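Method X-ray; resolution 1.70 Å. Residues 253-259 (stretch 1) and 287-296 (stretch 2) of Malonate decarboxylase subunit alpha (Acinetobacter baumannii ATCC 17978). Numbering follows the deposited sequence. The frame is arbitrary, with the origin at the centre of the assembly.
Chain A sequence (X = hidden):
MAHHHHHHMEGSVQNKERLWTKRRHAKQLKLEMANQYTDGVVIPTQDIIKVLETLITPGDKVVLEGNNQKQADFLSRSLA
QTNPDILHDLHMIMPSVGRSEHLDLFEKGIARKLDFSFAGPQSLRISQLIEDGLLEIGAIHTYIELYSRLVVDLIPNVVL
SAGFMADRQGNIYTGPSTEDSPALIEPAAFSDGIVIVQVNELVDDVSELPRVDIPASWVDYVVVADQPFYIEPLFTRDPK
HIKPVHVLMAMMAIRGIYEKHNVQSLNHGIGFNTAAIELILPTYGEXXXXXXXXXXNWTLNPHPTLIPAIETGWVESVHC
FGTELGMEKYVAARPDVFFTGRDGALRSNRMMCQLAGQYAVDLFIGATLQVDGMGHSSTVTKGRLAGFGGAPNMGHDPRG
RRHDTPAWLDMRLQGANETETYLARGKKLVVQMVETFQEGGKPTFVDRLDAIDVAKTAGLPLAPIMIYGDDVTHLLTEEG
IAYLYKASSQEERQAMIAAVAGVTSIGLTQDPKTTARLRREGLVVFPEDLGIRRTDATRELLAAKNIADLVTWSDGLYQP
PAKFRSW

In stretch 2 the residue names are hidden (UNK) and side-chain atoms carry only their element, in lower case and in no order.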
ATOM      1  N   ALA A 253      -0.056 -28.526   1.182  1.00 13.57           N
ATOM      2  CA  ALA A 253       0.417 -27.156   1.017  1.00 12.92           C
ATOM      3  C   ALA A 253       1.940 -27.083   1.039  1.00 14.71           C
ATOM      4  O   ALA A 253       2.546 -26.376   0.229  1.00 12.65           O
ATOM      5  CB  ALA A 253      -0.175 -26.247   2.102  1.00 15.18           C
ATOM      6  N   ILE A 254       2.577 -27.795   1.964  1.00 15.52           N
ATOM      7  CA  ILE A 254       4.029 -27.679   2.116  1.00 12.95           C
ATOM      8  C   ILE A 254       4.744 -28.321   0.942  1.00 16.90           C
ATOM      9  O   ILE A 254       5.671 -27.748   0.360  1.00 15.44           O
ATOM     10  CB  ILE A 254       4.478 -28.302   3.446  1.00 14.41           C
ATOM     11  CG1 ILE A 254       3.968 -27.446   4.601  1.00 13.59           C
ATOM     12  CG2 ILE A 254       6.003 -28.462   3.456  1.00 13.37           C
ATOM     13  CD1 ILE A 254       4.115 -28.063   5.985  1.00 15.13           C
ATOM     14  N   ARG A 255       4.334 -29.533   0.592  1.00 17.43           N
ATOM     15  CA  ARG A 255       4.978 -30.286  -0.472  1.00 15.77           C
ATOM     16  C   ARG A 255       4.562 -29.769  -1.847  1.00 20.59           C
ATOM     17  O   ARG A 255       5.408 -29.522  -2.715  1.00 17.24           O
ATOM     18  CB  ARG A 255       4.617 -31.757  -0.293  1.00 21.42           C
ATOM     19  CG  ARG A 255       5.199 -32.703  -1.305  1.00 25.74           C
ATOM     20  CD  ARG A 255       6.595 -33.142  -0.917  1.00 32.55           C
ATOM     21  NE  ARG A 255       7.083 -34.163  -1.831  1.00 42.38           N
ATOM     22  CZ  ARG A 255       8.365 -34.462  -2.002  1.00 51.04           C
ATOM     23  NH1 ARG A 255       9.300 -33.807  -1.325  1.00 41.30           N
ATOM     24  NH2 ARG A 255       8.713 -35.412  -2.860  1.00 57.39           N
ATOM     25  N   GLY A 256       3.261 -29.576  -2.054  1.00 17.68           N
ATOM     26  CA  GLY A 256       2.746 -29.246  -3.364  1.00 14.75           C
ATOM     27  C   GLY A 256       2.718 -27.776  -3.728  1.00 17.77           C
ATOM     28  O   GLY A 256       2.448 -27.458  -4.888  1.00 14.37           O
ATOM     29  N   ILE A 257       2.958 -26.875  -2.774  1.00 13.52           N
ATOM     30  CA  ILE A 257       2.970 -25.442  -3.064  1.00 13.00           C
ATOM     31  C   ILE A 257       4.261 -24.781  -2.579  1.00 12.65           C
ATOM     32  O   ILE A 257       5.004 -24.190  -3.375  1.00 13.04           O
ATOM     33  CB  ILE A 257       1.741 -24.741  -2.450  1.00 12.56           C
ATOM     34  CG1 ILE A 257       0.435 -25.452  -2.863  1.00 14.57           C
ATOM     35  CG2 ILE A 257       1.706 -23.277  -2.907  1.00 17.01           C
ATOM     36  CD1 ILE A 257      -0.842 -24.777  -2.334  1.00 15.66           C
ATOM     37  N   TYR A 258       4.536 -24.855  -1.273  1.00 12.38           N
ATOM     38  CA  TYR A 258       5.678 -24.118  -0.726  1.00 12.07           C
ATOM     39  C   TYR A 258       6.990 -24.666  -1.271  1.00 12.53           C
ATOM     40  O   TYR A 258       7.838 -23.910  -1.766  1.00 13.16           O
ATOM     41  CB  TYR A 258       5.705 -24.178   0.806  1.00 12.08           C
ATOM     42  CG  TYR A 258       4.556 -23.503   1.536  1.00 13.09           C
ATOM     43  CD1 TYR A 258       3.537 -22.847   0.849  1.00 14.32           C
ATOM     44  CD2 TYR A 258       4.506 -23.522   2.927  1.00 11.15           C
ATOM     45  CE1 TYR A 258       2.490 -22.234   1.549  1.00 10.79           C
ATOM     46  CE2 TYR A 258       3.481 -22.910   3.615  1.00 12.93           C
ATOM     47  CZ  TYR A 258       2.480 -22.276   2.925  1.00 11.69           C
ATOM     48  OH  TYR A 258       1.470 -21.694   3.640  1.00 10.46           O
ATOM     49  N   GLU A 259       7.168 -25.982  -1.183  1.00 13.04           N
ATOM     50  CA  GLU A 259       8.363 -26.607  -1.736  1.00 13.57           C
ATOM     51  C   GLU A 259       8.399 -26.468  -3.256  1.00 13.90           C
ATOM     52  O   GLU A 259       9.436 -26.125  -3.836  1.00 14.10           O
ATOM     53  CB  GLU A 259       8.412 -28.080  -1.338  1.00 14.11           C
ATOM     54  CG  GLU A 259       9.727 -28.749  -1.742  1.00 17.47           C
ATOM     55  CD  GLU A 259       9.799 -30.219  -1.378  1.00 19.52           C
ATOM     56  OE1 GLU A 259       8.809 -30.780  -0.856  1.00 24.94           O
ATOM     57  OE2 GLU A 259      10.863 -30.816  -1.618  1.00 25.89           O
ATOM     58  N   UNK A 287      11.407 -33.375   7.927  1.00 18.63           N
ATOM     59  CA  UNK A 287      11.607 -34.653   7.255  1.00 20.50           C
ATOM     60  C   UNK A 287      11.857 -34.498   5.756  1.00 19.48           C
ATOM     61  O   UNK A 287      12.487 -35.378   5.154  1.00 22.15           O
ATOM     62  c   UNK A 287      10.392 -35.555   7.488  1.00 23.24           C
ATOM     63  o   UNK A 287       9.347 -35.215   6.592  1.00 24.12           O
ATOM     64  N   UNK A 288      11.396 -33.404   5.147  1.00 21.09           N
ATOM     65  CA  UNK A 288      11.640 -33.092   3.743  1.00 17.55           C
ATOM     66  C   UNK A 288      12.928 -32.302   3.532  1.00 21.33           C
ATOM     67  O   UNK A 288      13.257 -31.976   2.383  1.00 22.90           O
ATOM     68  c   UNK A 288       9.126 -34.294   2.341  1.00 26.10           C
ATOM     69  c   UNK A 288       7.986 -32.076   2.694  1.00 21.46           C
ATOM     70  c   UNK A 288       9.088 -33.010   3.176  1.00 19.86           C
ATOM     71  c   UNK A 288      10.449 -32.303   3.159  1.00 15.72           C
ATOM     72  N   UNK A 289      13.649 -31.980   4.610  1.00 16.14           N
ATOM     73  CA  UNK A 289      14.898 -31.244   4.512  1.00 24.10           C
ATOM     74  C   UNK A 289      14.743 -29.780   4.162  1.00 25.80           C
ATOM     75  O   UNK A 289      15.658 -29.191   3.574  1.00 24.24           O
ATOM     76  N   UNK A 290      13.618 -29.165   4.528  1.00 21.61           N
ATOM     77  CA  UNK A 290      13.260 -27.852   4.005  1.00 18.49           C
ATOM     78  C   UNK A 290      13.602 -26.680   4.924  1.00 16.23           C
ATOM     79  O   UNK A 290      13.287 -25.535   4.569  1.00 14.41           O
ATOM     80  c   UNK A 290       9.767 -28.731   2.406  1.00 18.94           C
ATOM     81  c   UNK A 290      11.301 -28.763   2.556  1.00 15.18           C
ATOM     82  c   UNK A 290      11.987 -28.428   1.247  1.00 20.95           C
ATOM     83  c   UNK A 290      11.760 -27.819   3.673  1.00 13.85           C
ATOM     84  N   UNK A 291      14.225 -26.909   6.086  1.00 17.94           N
ATOM     85  CA  UNK A 291      14.477 -25.787   6.990  1.00 23.55           C
ATOM     86  C   UNK A 291      15.429 -24.795   6.338  1.00 13.82           C
ATOM     87  O   UNK A 291      16.465 -25.182   5.787  1.00 17.06           O
ATOM     88  c   UNK A 291      15.053 -26.256   8.326  1.00 24.74           C
ATOM     89  c   UNK A 291      15.326 -25.088   9.288  1.00 26.48           C
ATOM     90  c   UNK A 291      15.362 -26.578  11.314  1.00 30.99           C
ATOM     91  n   UNK A 291      16.145 -27.049  12.495  1.00 29.68           N
ATOM     92  c   UNK A 291      16.110 -25.514  10.524  1.00 27.85           C
ATOM     93  N   UNK A 292      15.077 -23.516   6.401  1.00 18.40           N
ATOM     94  CA  UNK A 292      15.850 -22.482   5.755  1.00 21.74           C
ATOM     95  C   UNK A 292      15.661 -22.368   4.257  1.00 22.28           C
ATOM     96  O   UNK A 292      16.202 -21.430   3.654  1.00 24.89           O
ATOM     97  N   UNK A 293      14.911 -23.281   3.635  1.00 16.40           N
ATOM     98  CA  UNK A 293      14.664 -23.245   2.198  1.00 13.85           C
ATOM     99  C   UNK A 293      13.300 -22.690   1.840  1.00 18.81           C
ATOM    100  O   UNK A 293      13.077 -22.371   0.667  1.00 22.40           O
ATOM    101  c   UNK A 293      16.191 -26.647   1.134  1.00 19.53           C
ATOM    102  c   UNK A 293      17.441 -27.385   1.585  1.00 28.10           C
ATOM    103  n   UNK A 293      17.325 -28.833   1.256  1.00 34.81           N
ATOM    104  c   UNK A 293      16.131 -25.277   1.777  1.00 19.19           C
ATOM    105  c   UNK A 293      14.768 -24.650   1.593  1.00 17.09           C
ATOM    106  N   UNK A 294      12.376 -22.635   2.804  1.00 15.29           N
ATOM    107  CA  UNK A 294      11.024 -22.124   2.606  1.00 13.40           C
ATOM    108  C   UNK A 294      10.583 -21.421   3.884  1.00 15.61           C
ATOM    109  O   UNK A 294      11.062 -21.713   4.983  1.00 18.44           O
ATOM    110  c   UNK A 294       8.683 -25.172   3.232  1.00 13.37           C
ATOM    111  c   UNK A 294       9.850 -24.223   3.390  1.00 13.64           C
ATOM    112  c   UNK A 294      10.388 -23.948   0.945  1.00 16.67           C
ATOM    113  c   UNK A 294       9.989 -23.213   2.242  1.00 14.42           C
ATOM    114  N   UNK A 295       9.650 -20.488   3.724  1.00 13.16           N
ATOM    115  CA  UNK A 295       8.915 -19.909   4.851  1.00 15.18           C
ATOM    116  C   UNK A 295       9.834 -19.195   5.841  1.00 12.55           C
ATOM    117  O   UNK A 295       9.708 -19.353   7.060  1.00 11.69           O
ATOM    118  c   UNK A 295       8.093 -20.981   5.572  1.00 14.87           C
ATOM    119  s   UNK A 295       6.921 -21.877   4.519  1.00 16.56           S
ATOM    120  N   UNK A 296      10.719 -18.350   5.311  1.00 11.41           N
ATOM    121  CA  UNK A 296      11.683 -17.632   6.142  1.00 12.02           C
ATOM    122  C   UNK A 296      11.139 -16.314   6.684  1.00 12.79           C
ATOM    123  O   UNK A 296      11.347 -15.993   7.862  1.00 13.90           O
ATOM    124  n   UNK A 296      15.032 -17.760   3.147  1.00 44.85           N
ATOM    125  c   UNK A 296      15.470 -16.534   2.887  1.00 50.85           C
ATOM    126  c   UNK A 296      15.070 -18.389   4.458  1.00 33.14           C
ATOM    127  n   UNK A 296      15.383 -16.052   1.652  1.00 46.04           N
ATOM    128  c   UNK A 296      12.959 -17.379   5.348  1.00 15.00           C
ATOM    129  n   UNK A 296      16.004 -15.797   3.855  1.00 54.69           N
ATOM    130  c   UNK A 296      13.673 -18.664   4.975  1.00 19.57           C
TER
HETATM  131  O   HOH W   1      12.262 -32.726  -0.096  1.00 28.98           O

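Position 287 carries one carbon followed by one oxygen. The C–O distance of about 1.4 Å fits a hydroxyl on CB, and the oxygen comes no closer to stretch 1 than 8.0 Å, to Arg255 NH1. Two atoms of this kind define Ser287, whose hydroxyl is hydrogen-bonded elsewhere in the structure.

Position 288 has four carbons that fork at the second. Its CA-to-CB bond points toward stretch 1, and the terminal carbons reach Ile254, Arg255 and Glu259. A fork one atom beyond CB is leucine, so this is Leu288, in the m, t rotamer. CD1 lies 4.2 Å from Ile254 CG2 and 3.9 Å from Glu259 OE1, while CD2 lies 3.7 Å from Arg255 NH1, approaching the guanidinium obliquely.

Position 289 has no side-chain atoms and is therefore Gly289. Its phi of 73° is one that glycine adopts readily. It is the first residue to leave helical phi/psi after the helix, and two bonds back into the last turn make a Schellman motif.

Position 290 again shows four carbons forked at the second, and it points toward the helix of stretch 1, its terminal carbons meeting Ile254 and Glu259. This is Leu290, also m, t. Its CD1 packs 3.9 Å from Ile254 CG2, and its CD2 lies 3.8 Å from Glu259 CG, the aliphatic part of an acidic side chain.

At 291, four carbons in a row end in nitrogen; the nearest atom to stretch 1 is CB, 10.5 Å from Ile254 CG2. The unbranched chain identifies Lys291. Position 292 is bare, with phi 77°: Gly292, a second glycine at positive phi.

Position 293 repeats the four-carbon chain ending in nitrogen, so it is Lys293. Rather than reaching stretch 1, it folds back on its own loop: NZ donates to Gly289 O at 2.9 Å, and its backbone N donates to Leu290 O, also at 2.9 Å.

Position 294 has four carbons forked at the first, one arm two carbons long, and faces Tyr258. Branching at CB with unequal arms gives Ile294. Its CD1 is 4.0 Å from Tyr258 CB and 4.2 Å from Ile254 CG2; its CG2 is 3.7 Å from Tyr258 O.

Position 295 has one carbon, then sulfur meeting the Tyr258 ring: Cys295. SG approaches Tyr258 CD2 at 3.3 Å and lies 4.2 Å from the ring centroid, 50° off the normal, an oblique sulfur-aromatic contact. Position 296 has three carbons, a nitrogen, and a carbon bearing two more nitrogens: Arg296, out of reach of stretch 1.

The contact buries 357 Å² and contains no direct hydrogen bond between the stretches. Ile254 CG2 is its apolar hub, meeting Leu288, Leu290 and Ile294. At the more exposed margin, Arg255 NH1 and Glu259 OE1, 3.1 Å apart, form a salt bridge with a weak hydrogen bond, beside Leu288. One water joins the stretches, donating to Glu259 OE2 and to Leu288 O, each at 2.8 Å from the water O. Packing thus does most of the work, with a single water providing a polar link.

Stretch 2 (287-296) SLGLKGKICR
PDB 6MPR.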